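Local coordinates for protein alpha-galactosidase (Lactobacillus brevis, PDB 3MI6) that probably hydrolyses terminal, non-reducing alpha-D-galactose residues of alpha-D-galactosides such as galactose oligosaccharides, galactomannans and galactolipids, at residues 127-132 and 155-160; 550-555 and 584-589; 670-675 and 725-730. All blocks are in the same frame, centred on the assembly; numbering follows the deposited sequence.

Interaction 1 (127-132 and 155-160); sequences TDDDAQ and PHQDVI
Asp-129 and Asp-130 present their carboxylates to His-156 and Gln-157, and two hydrogen bonds carry the contact. The straighter one joins His-156 NE2 to Asp-130 OD2 at 2.8 Å, with an N-H...O angle of 176°. The oxygen lies in the imidazole plane at the ring's edge and accepts the N-H on its anti lone pair, while the carboxylate is turned steeply, 72° from the ring. His-156 chi1 (-53°) sets CG beside the backbone N, anti to the carbonyl carbon; from there the ring's NE2/CD2 edge meets the two aspartates. Pro-155 CG lies over the centre of one ring face, and Pro-155 CD packs on the backbone O of Asp-130 at 3.6 Å. The imidazole is therefore located by a neighbour on a face and a carboxylate at the rim, while ND1, its other nitrogen, is hydrogen-bonded to Asp-17.

Asp-129 takes a different course. It slides past His-156 in the opposite direction, so that OD1 comes to 3.1 Å from ring carbon CD2, and OD2 meets Gln-157 tip to tip. Gln-157 NE2 donates to the syn lone pair of Asp-129 OD2 at 3.1 Å, nearly in its own amide plane. The same oxygen is also hydrogen-bonded to His-319 NE2 at the end of helix 305-319, so one buried carboxylate oxygen is gripped twice.

Residues 155-158 turn the chain from strand 146-154 into strand 159-167, with a weak bond from Asp-158 N to Pro-155 O. The loop entering strand 132-140 is thus clasped to the tip of a beta-hairpin in the antiparallel sheet of the family 36 N-terminal domain.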
loop_
_atom_site.group_PDB
_atom_site.type_symbol
_atom_site.label_atom_id
_atom_site.label_comp_id
_atom_site.label_asym_id
_atom_site.label_seq_id
_atom_site.Cartn_x
_atom_site.Cartn_y
_atom_site.Cartn_z
ATOM N N THR D 127 8.101 27.352 -37.519
ATOM C CA THR D 127 7.541 26.295 -38.352
ATOM C C THR D 127 6.056 26.539 -38.566
ATOM O O THR D 127 5.294 25.625 -38.869
ATOM C CB THR D 127 7.772 24.906 -37.721
ATOM O OG1 THR D 127 7.636 25.006 -36.296
ATOM C CG2 THR D 127 9.170 24.387 -38.051
ATOM N N ASP D 128 5.655 27.795 -38.414
ATOM C CA ASP D 128 4.279 28.173 -38.674
ATOM C C ASP D 128 3.368 27.114 -38.069
ATOM O O ASP D 128 2.790 26.307 -38.790
ATOM C CB ASP D 128 4.056 28.267 -40.180
ATOM C CG ASP D 128 2.847 29.086 -40.527
ATOM O OD1 ASP D 128 2.282 29.709 -39.595
ATOM O OD2 ASP D 128 2.468 29.105 -41.720
ATOM N N ASP D 129 3.260 27.117 -36.742
ATOM C CA ASP D 129 2.657 26.010 -36.012
ATOM C C ASP D 129 1.648 26.563 -35.046
ATOM O O ASP D 129 1.329 25.939 -34.048
ATOM C CB ASP D 129 3.734 25.248 -35.241
ATOM C CG ASP D 129 3.245 23.910 -34.700
ATOM O OD1 ASP D 129 2.276 23.342 -35.254
ATOM O OD2 ASP D 129 3.847 23.418 -33.719
ATOM N N ASP D 130 1.181 27.771 -35.332
ATOM C CA ASP D 130 0.049 28.364 -34.626
ATOM C C ASP D 130 0.317 28.766 -33.176
ATOM O O ASP D 130 -0.621 28.921 -32.385
ATOM C CB ASP D 130 -1.181 27.457 -34.750
ATOM C CG ASP D 130 -1.505 27.120 -36.210
ATOM O OD1 ASP D 130 -1.306 27.997 -37.094
ATOM O OD2 ASP D 130 -1.940 25.976 -36.479
ATOM N N ALA D 131 1.591 28.977 -32.844
ATOM C CA ALA D 131 1.958 29.419 -31.498
ATOM C C ALA D 131 1.627 30.885 -31.282
ATOM O O ALA D 131 1.485 31.648 -32.228
ATOM C CB ALA D 131 3.426 29.153 -31.200
ATOM N N GLN D 132 1.500 31.268 -30.021
ATOM C CA GLN D 132 1.164 32.630 -29.648
ATOM C C GLN D 132 1.908 32.978 -28.360
ATOM O O GLN D 132 2.110 32.119 -27.509
ATOM C CB GLN D 132 -0.347 32.766 -29.417
ATOM C CG GLN D 132 -1.241 32.382 -30.593
ATOM C CD GLN D 132 -2.696 32.799 -30.380
ATOM O OE1 GLN D 132 -3.135 33.824 -30.894
ATOM N NE2 GLN D 132 -3.443 32.010 -29.612
ATOM N N PRO D 155 -0.353 25.042 -29.210
ATOM C CA PRO D 155 -1.586 24.257 -29.155
ATOM C C PRO D 155 -1.436 22.809 -29.600
ATOM O O PRO D 155 -2.100 21.942 -29.031
ATOM C CB PRO D 155 -2.500 24.992 -30.128
ATOM C CG PRO D 155 -1.566 25.788 -31.001
ATOM C CD PRO D 155 -0.487 26.210 -30.092
ATOM N N HIS D 156 -0.591 22.536 -30.587
ATOM C CA HIS D 156 -0.590 21.186 -31.179
ATOM C C HIS D 156 0.204 20.104 -30.409
ATOM O O HIS D 156 0.119 18.915 -30.723
ATOM C CB HIS D 156 -0.219 21.230 -32.676
ATOM C CG HIS D 156 -1.054 22.192 -33.463
ATOM N ND1 HIS D 156 -2.432 22.161 -33.456
ATOM C CD2 HIS D 156 -0.706 23.232 -34.260
ATOM C CE1 HIS D 156 -2.899 23.137 -34.215
ATOM N NE2 HIS D 156 -1.871 23.799 -34.714
ATOM N N GLN D 157 0.967 20.515 -29.403
ATOM C CA GLN D 157 1.660 19.559 -28.562
ATOM C C GLN D 157 1.159 19.736 -27.135
ATOM O O GLN D 157 1.714 19.188 -26.193
ATOM C CB GLN D 157 3.173 19.755 -28.645
ATOM C CG GLN D 157 3.755 19.622 -30.031
ATOM C CD GLN D 157 3.644 20.889 -30.858
ATOM O OE1 GLN D 157 3.567 21.989 -30.312
ATOM N NE2 GLN D 157 3.639 20.741 -32.187
ATOM N N ASP D 158 0.113 20.528 -26.975
ATOM C CA ASP D 158 -0.477 20.721 -25.654
ATOM C C ASP D 158 0.486 21.332 -24.626
ATOM O O ASP D 158 0.276 21.222 -23.425
ATOM C CB ASP D 158 -1.102 19.408 -25.160
ATOM C CG ASP D 158 -2.484 19.133 -25.803
ATOM O OD1 ASP D 158 -3.205 20.119 -26.106
ATOM O OD2 ASP D 158 -2.858 17.946 -25.992
ATOM N N VAL D 159 1.512 22.015 -25.128
ATOM C CA VAL D 159 2.513 22.694 -24.308
ATOM C C VAL D 159 2.229 24.182 -24.110
ATOM O O VAL D 159 1.947 24.897 -25.062
ATOM C CB VAL D 159 3.888 22.633 -24.987
ATOM C CG1 VAL D 159 4.862 23.594 -24.311
ATOM C CG2 VAL D 159 4.427 21.210 -24.993
ATOM N N ILE D 160 2.327 24.649 -22.873
ATOM C CA ILE D 160 2.354 26.070 -22.565
ATOM C C ILE D 160 3.716 26.350 -21.978
ATOM O O ILE D 160 4.131 25.644 -21.071
ATOM C CB ILE D 160 1.304 26.405 -21.511
ATOM C CG1 ILE D 160 -0.100 26.357 -22.134
ATOM C CG2 ILE D 160 1.576 27.764 -20.896
ATOM C CD1 ILE D 160 -1.229 26.232 -21.148
#

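Interaction 2 (550-555 and 584-589); sequences DTDAAE and MGRITS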
loop_
_atom_site.group_PDB
_atom_site.type_symbol
_atom_site.label_atom_id
_atom_site.label_comp_id
_atom_site.label_asym_id
_atom_site.label_seq_id
_atom_site.Cartn_x
_atom_site.Cartn_y
_atom_site.Cartn_z
ATOM N N ASP D 550 27.648 4.863 -17.112
ATOM C CA ASP D 550 27.299 3.462 -16.994
ATOM C C ASP D 550 26.803 2.967 -18.353
ATOM O O ASP D 550 25.732 3.379 -18.812
ATOM C CB ASP D 550 26.227 3.267 -15.923
ATOM C CG ASP D 550 25.983 1.809 -15.608
ATOM O OD1 ASP D 550 26.281 0.937 -16.457
ATOM O OD2 ASP D 550 25.500 1.518 -14.496
ATOM N N THR D 551 27.591 2.092 -18.984
ATOM C CA THR D 551 27.254 1.509 -20.283
ATOM C C THR D 551 26.945 0.010 -20.185
ATOM O O THR D 551 26.974 -0.707 -21.203
ATOM C CB THR D 551 28.402 1.700 -21.303
ATOM O OG1 THR D 551 29.574 1.010 -20.844
ATOM C CG2 THR D 551 28.725 3.159 -21.459
ATOM N N ASP D 552 26.679 -0.470 -18.965
ATOM C CA ASP D 552 26.153 -1.819 -18.801
ATOM C C ASP D 552 24.720 -1.942 -19.348
ATOM O O ASP D 552 23.887 -1.060 -19.111
ATOM C CB ASP D 552 26.148 -2.235 -17.339
ATOM C CG ASP D 552 25.498 -3.602 -17.139
ATOM O OD1 ASP D 552 26.123 -4.612 -17.515
ATOM O OD2 ASP D 552 24.358 -3.667 -16.636
ATOM N N ALA D 553 24.432 -3.043 -20.050
ATOM C CA ALA D 553 23.098 -3.268 -20.625
ATOM C C ALA D 553 21.964 -3.227 -19.584
ATOM O O ALA D 553 20.992 -2.486 -19.741
ATOM C CB ALA D 553 23.055 -4.569 -21.406
ATOM N N ALA D 554 22.094 -4.013 -18.526
ATOM C CA ALA D 554 21.073 -4.058 -17.491
ATOM C C ALA D 554 20.840 -2.706 -16.826
ATOM O O ALA D 554 19.710 -2.298 -16.651
ATOM C CB ALA D 554 21.429 -5.105 -16.448
ATOM N N GLU D 555 21.903 -2.007 -16.449
ATOM C CA GLU D 555 21.762 -0.710 -15.805
ATOM C C GLU D 555 21.143 0.336 -16.741
ATOM O O GLU D 555 20.355 1.187 -16.308
ATOM C CB GLU D 555 23.120 -0.213 -15.311
ATOM C CG GLU D 555 23.812 -1.136 -14.331
ATOM C CD GLU D 555 23.048 -1.309 -13.019
ATOM O OE1 GLU D 555 22.318 -0.380 -12.597
ATOM O OE2 GLU D 555 23.202 -2.382 -12.395
HETATM N N MSE D 584 30.972 -1.895 -13.004
HETATM C CA MSE D 584 30.359 -2.722 -11.956
HETATM C C MSE D 584 30.354 -4.239 -12.150
HETATM O O MSE D 584 29.799 -4.960 -11.323
HETATM C CB MSE D 584 28.948 -2.227 -11.658
HETATM C CG MSE D 584 28.239 -1.682 -12.876
HETATM SE SE MSE D 584 27.475 -3.126 -13.930
HETATM C CE MSE D 584 26.461 -3.927 -12.471
ATOM N N GLY D 585 30.955 -4.714 -13.236
ATOM C CA GLY D 585 31.374 -6.103 -13.338
ATOM C C GLY D 585 30.440 -7.086 -14.017
ATOM O O GLY D 585 30.807 -8.251 -14.241
ATOM N N ARG D 586 29.232 -6.633 -14.330
ATOM C CA ARG D 586 28.241 -7.500 -14.950
ATOM C C ARG D 586 28.738 -8.002 -16.312
ATOM O O ARG D 586 29.504 -7.328 -16.989
ATOM C CB ARG D 586 26.903 -6.763 -15.080
ATOM C CG ARG D 586 25.887 -7.456 -15.954
ATOM C CD ARG D 586 24.468 -7.069 -15.579
ATOM N NE ARG D 586 24.278 -7.046 -14.135
ATOM C CZ ARG D 586 23.996 -5.949 -13.417
ATOM N NH1 ARG D 586 23.848 -4.755 -13.998
ATOM N NH2 ARG D 586 23.849 -6.049 -12.099
ATOM N N ILE D 587 28.332 -9.208 -16.688
ATOM C CA ILE D 587 28.636 -9.758 -18.002
ATOM C C ILE D 587 27.309 -9.908 -18.695
ATOM O O ILE D 587 26.336 -10.298 -18.069
ATOM C CB ILE D 587 29.295 -11.165 -17.933
ATOM C CG1 ILE D 587 30.626 -11.133 -17.178
ATOM C CG2 ILE D 587 29.496 -11.742 -19.340
ATOM C CD1 ILE D 587 31.285 -12.511 -17.052
ATOM N N THR D 588 27.283 -9.632 -19.991
ATOM C CA THR D 588 26.044 -9.572 -20.746
ATOM C C THR D 588 26.279 -10.025 -22.175
ATOM O O THR D 588 27.352 -9.826 -22.711
ATOM C CB THR D 588 25.550 -8.124 -20.754
ATOM O OG1 THR D 588 24.776 -7.880 -19.563
ATOM C CG2 THR D 588 24.705 -7.874 -21.960
ATOM N N SER D 589 25.296 -10.629 -22.818
ATOM C CA SER D 589 25.518 -11.027 -24.213
ATOM C C SER D 589 25.798 -9.816 -25.096
ATOM O O SER D 589 25.360 -8.702 -24.799
ATOM C CB SER D 589 24.306 -11.776 -24.761
ATOM O OG SER D 589 23.183 -10.921 -24.790
#
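Arg-586 lies across Asp-552 at about a right angle and can be followed outward atom by atom. Its CB and CG both pass Asp-552 OD1, CG at 3.3 Å; chi1 168° puts CG anti to the backbone N and against that oxygen. CD continues beside both oxygens of Asp-552 and reaches Ala-554 CB at 3.7 Å. The chain then bends at chi3, which sets NE where it forms a salt bridge to Asp-726 of the second subunit. From CZ the two amino groups part. NH1 turns inward and bonds Asp-552 OD2 at 2.9 Å and Glu-555 OE2 at 2.9 Å, whereas NH2 makes a salt bridge to Asp-726 OD1 and a hydrogen bond to Asn-673 O, both of the second subunit.

The two NH1 bonds differ in geometry. Both acceptors lie near the guanidinium plane, but the bond to Glu-555 is essentially straight (179°) and the one to Asp-552 is bent (153°). Arg-586 meets Asp-552 OD2 from above the carboxylate plane; Glu-555 N approaches that oxygen on its anti side, much nearer the plane, in the N-cap bond of the helix. One oxygen thus serves both a helix end and a cation. Glu-555 OE2 likewise has a second partner, His-674 ND1 of the second subunit, and the arginine's positive charge would probably favour the ionised form of both carboxylates.

The selenium of selenomethionine Met-584 rests on Asp-552 CB at 3.8 Å, and Thr-588 CG2 packs on Ala-553 CB at 3.7 Å.

Around the eight-stranded parallel (TIM) barrel of the melibiase domain, the capped start of helix 553-566, following strand 544-546, thereby meets the loop between strand 572-576 and helix 590-597, with Phe-727, just before strand 728-736 of the C-terminal sheet, beside Arg-586.

Interaction 3 (670-675 and 725-730); sequences QLLNHP and KDFYTQ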
loop_
_atom_site.group_PDB
_atom_site.type_symbol
_atom_site.label_atom_id
_atom_site.label_comp_id
_atom_site.label_asym_id
_atom_site.label_seq_id
_atom_site.Cartn_x
_atom_site.Cartn_y
_atom_site.Cartn_z
ATOM N N GLN D 670 14.483 -9.346 -20.194
ATOM C CA GLN D 670 14.279 -9.907 -18.872
ATOM C C GLN D 670 15.635 -9.952 -18.202
ATOM O O GLN D 670 16.623 -10.378 -18.823
ATOM C CB GLN D 670 13.666 -11.296 -18.954
ATOM C CG GLN D 670 13.266 -11.886 -17.612
ATOM C CD GLN D 670 12.701 -13.313 -17.738
ATOM O OE1 GLN D 670 13.384 -14.217 -18.249
ATOM N NE2 GLN D 670 11.450 -13.514 -17.278
ATOM N N LEU D 671 15.699 -9.502 -16.950
ATOM C CA LEU D 671 16.987 -9.477 -16.270
ATOM C C LEU D 671 17.416 -10.866 -15.765
ATOM O O LEU D 671 18.540 -11.314 -16.017
ATOM C CB LEU D 671 16.993 -8.457 -15.141
ATOM C CG LEU D 671 16.762 -6.997 -15.538
ATOM C CD1 LEU D 671 16.776 -6.104 -14.294
ATOM C CD2 LEU D 671 17.795 -6.529 -16.545
ATOM N N LEU D 672 16.516 -11.549 -15.069
ATOM C CA LEU D 672 16.854 -12.813 -14.445
ATOM C C LEU D 672 15.953 -13.859 -15.052
ATOM O O LEU D 672 14.747 -13.650 -15.157
ATOM C CB LEU D 672 16.599 -12.720 -12.940
ATOM C CG LEU D 672 17.813 -12.535 -12.017
ATOM C CD1 LEU D 672 18.939 -11.730 -12.679
ATOM C CD2 LEU D 672 17.404 -11.935 -10.682
ATOM N N ASN D 673 16.510 -14.980 -15.481
ATOM C CA ASN D 673 15.672 -16.029 -16.032
ATOM C C ASN D 673 15.124 -16.892 -14.897
ATOM O O ASN D 673 15.827 -17.150 -13.929
ATOM C CB ASN D 673 16.461 -16.864 -17.030
ATOM C CG ASN D 673 15.570 -17.645 -17.952
ATOM O OD1 ASN D 673 14.572 -17.123 -18.440
ATOM N ND2 ASN D 673 15.919 -18.906 -18.204
ATOM N N HIS D 674 13.865 -17.317 -14.994
ATOM C CA HIS D 674 13.291 -18.212 -13.992
ATOM C C HIS D 674 12.734 -19.478 -14.620
ATOM O O HIS D 674 12.224 -19.447 -15.744
ATOM C CB HIS D 674 12.230 -17.497 -13.181
ATOM C CG HIS D 674 12.762 -16.336 -12.400
ATOM N ND1 HIS D 674 13.735 -16.475 -11.433
ATOM C CD2 HIS D 674 12.460 -15.017 -12.442
ATOM C CE1 HIS D 674 14.008 -15.293 -10.909
ATOM N NE2 HIS D 674 13.250 -14.390 -11.506
ATOM N N PRO D 675 12.830 -20.608 -13.895
ATOM C CA PRO D 675 12.502 -21.915 -14.472
ATOM C C PRO D 675 11.020 -22.179 -14.385
ATOM O O PRO D 675 10.358 -21.570 -13.545
ATOM C CB PRO D 675 13.245 -22.876 -13.558
ATOM C CG PRO D 675 13.149 -22.223 -12.224
ATOM C CD PRO D 675 13.164 -20.717 -12.466
ATOM N N LYS D 725 21.261 -17.345 -19.440
ATOM C CA LYS D 725 20.017 -16.851 -19.996
ATOM C C LYS D 725 19.512 -15.696 -19.145
ATOM O O LYS D 725 18.316 -15.381 -19.120
ATOM C CB LYS D 725 18.990 -17.963 -20.129
ATOM C CG LYS D 725 19.358 -19.009 -21.165
ATOM C CD LYS D 725 20.122 -18.383 -22.306
ATOM C CE LYS D 725 19.676 -18.912 -23.651
ATOM N NZ LYS D 725 20.742 -19.689 -24.308
ATOM N N ASP D 726 20.452 -15.063 -18.444
ATOM C CA ASP D 726 20.161 -13.819 -17.742
ATOM C C ASP D 726 20.325 -12.655 -18.713
ATOM O O ASP D 726 20.970 -12.811 -19.744
ATOM C CB ASP D 726 21.046 -13.672 -16.511
ATOM C CG ASP D 726 20.594 -14.569 -15.364
ATOM O OD1 ASP D 726 19.423 -15.008 -15.357
ATOM O OD2 ASP D 726 21.408 -14.838 -14.461
ATOM N N PHE D 727 19.694 -11.522 -18.420
ATOM C CA PHE D 727 19.788 -10.352 -19.287
ATOM C C PHE D 727 19.470 -10.713 -20.746
ATOM O O PHE D 727 20.311 -10.570 -21.652
ATOM C CB PHE D 727 21.180 -9.708 -19.151
ATOM C CG PHE D 727 21.769 -9.839 -17.772
ATOM C CD1 PHE D 727 21.140 -9.268 -16.676
ATOM C CD2 PHE D 727 22.936 -10.554 -17.565
ATOM C CE1 PHE D 727 21.660 -9.406 -15.407
ATOM C CE2 PHE D 727 23.461 -10.685 -16.293
ATOM C CZ PHE D 727 22.822 -10.113 -15.216
ATOM N N TYR D 728 18.246 -11.187 -20.957
ATOM C CA TYR D 728 17.845 -11.762 -22.237
ATOM C C TYR D 728 16.995 -10.768 -22.982
ATOM O O TYR D 728 16.212 -10.035 -22.374
ATOM C CB TYR D 728 17.035 -13.045 -22.037
ATOM C CG TYR D 728 17.003 -13.943 -23.251
ATOM C CD1 TYR D 728 17.982 -14.920 -23.445
ATOM C CD2 TYR D 728 16.003 -13.828 -24.203
ATOM C CE1 TYR D 728 17.964 -15.758 -24.552
ATOM C CE2 TYR D 728 15.975 -14.659 -25.319
ATOM C CZ TYR D 728 16.959 -15.625 -25.487
ATOM O OH TYR D 728 16.943 -16.454 -26.589
ATOM N N THR D 729 17.146 -10.757 -24.300
ATOM C CA THR D 729 16.387 -9.850 -25.128
ATOM C C THR D 729 15.589 -10.562 -26.200
ATOM O O THR D 729 16.096 -11.426 -26.902
ATOM C CB THR D 729 17.299 -8.871 -25.840
ATOM O OG1 THR D 729 18.171 -8.251 -24.883
ATOM C CG2 THR D 729 16.458 -7.831 -26.563
ATOM N N GLN D 730 14.331 -10.176 -26.319
ATOM C CA GLN D 730 13.482 -10.584 -27.416
ATOM C C GLN D 730 13.082 -9.340 -28.221
ATOM O O GLN D 730 12.466 -8.414 -27.696
ATOM C CB GLN D 730 12.266 -11.314 -26.865
ATOM C CG GLN D 730 12.620 -12.621 -26.187
ATOM C CD GLN D 730 11.713 -12.959 -25.013
ATOM O OE1 GLN D 730 11.393 -12.111 -24.179
ATOM N NE2 GLN D 730 11.322 -14.214 -24.928
#
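Gln-670 and Tyr-728 form an antiparallel hydrogen-bonded pair, and the tight part of the contact begins there. Gln-670 N donates to Tyr-728 O at 2.9 Å, and Tyr-728 N returns a bond to Gln-670 O at 2.8 Å. Phe-727 shares the place opposite Gln-670, a G1 beta bulge; it has the left-handed backbone (phi 51°) expected at the first position of such a bulge, and its N donates to Leu-671 O at 2.7 Å, arriving from above that carbonyl plane.

Beyond the bulge a side chain takes over from backbone pairing. Asp-726 OD1 accepts from Asn-673 N at 2.9 Å, met nearly along the carboxylate C-O bond. Asp-726 also forms a salt bridge to Arg-586 of the second subunit. An alanine here would probably leave Asn-673 N without its acceptor and take from Arg-586 of the second subunit the carboxylate it reaches across the interface. Asn-673 CB lies against Lys-725 O at 3.2 Å, and its ND2 runs alongside Lys-725 CB while bonding Met-584 O of the second subunit.

Looser contacts flank this polar core. Leu-671 CD2 stands 4.3 Å from Phe-727 CD1, and Leu-672 CD1 is 4.5 Å from Phe-727 CE1. Gln-670, Leu-671 and Tyr-728 make up the partly exposed side, where the Tyr-728 side chain touches through CB, its ring leading away. Buried Lys-725 sends its amine away, to salt bridges with Asp-720 and Glu-723.

The paired residues are the adjoining ends of strands 663-670 and 728-736, neighbours in the six-stranded C-terminal sheet. Leu-671 packs on Ala-554 and Leu-557 of helix 553-566, and Phe-727 O bonds Thr-592 of helix 590-597, so this sheet end abuts the barrel.

Overall arrangement
Interactions 2 and 3 are buried neighbours, with centres 14 Å apart, whereas interaction 1 is only partly buried and its centre lies about 41 Å and 43 Å from theirs. Interactions 2 and 3 touch directly: Phe-727 CZ comes within 3.5 Å of Arg-586 CD, joining the C-terminal domain to the loops of the barrel domain. Both also touch the second subunit, whereas no other chain reaches interaction 1. Chemistry follows place: 127-132 with 155-160 pairs carboxylates with donors from a glutamine amide and a histidine whose charge is not seen, around a hairpin turn, 550-555 with 584-589 concentrates a salt-bridge network at a helix start, and 670-675 with 725-730 relies chiefly on backbone pairing.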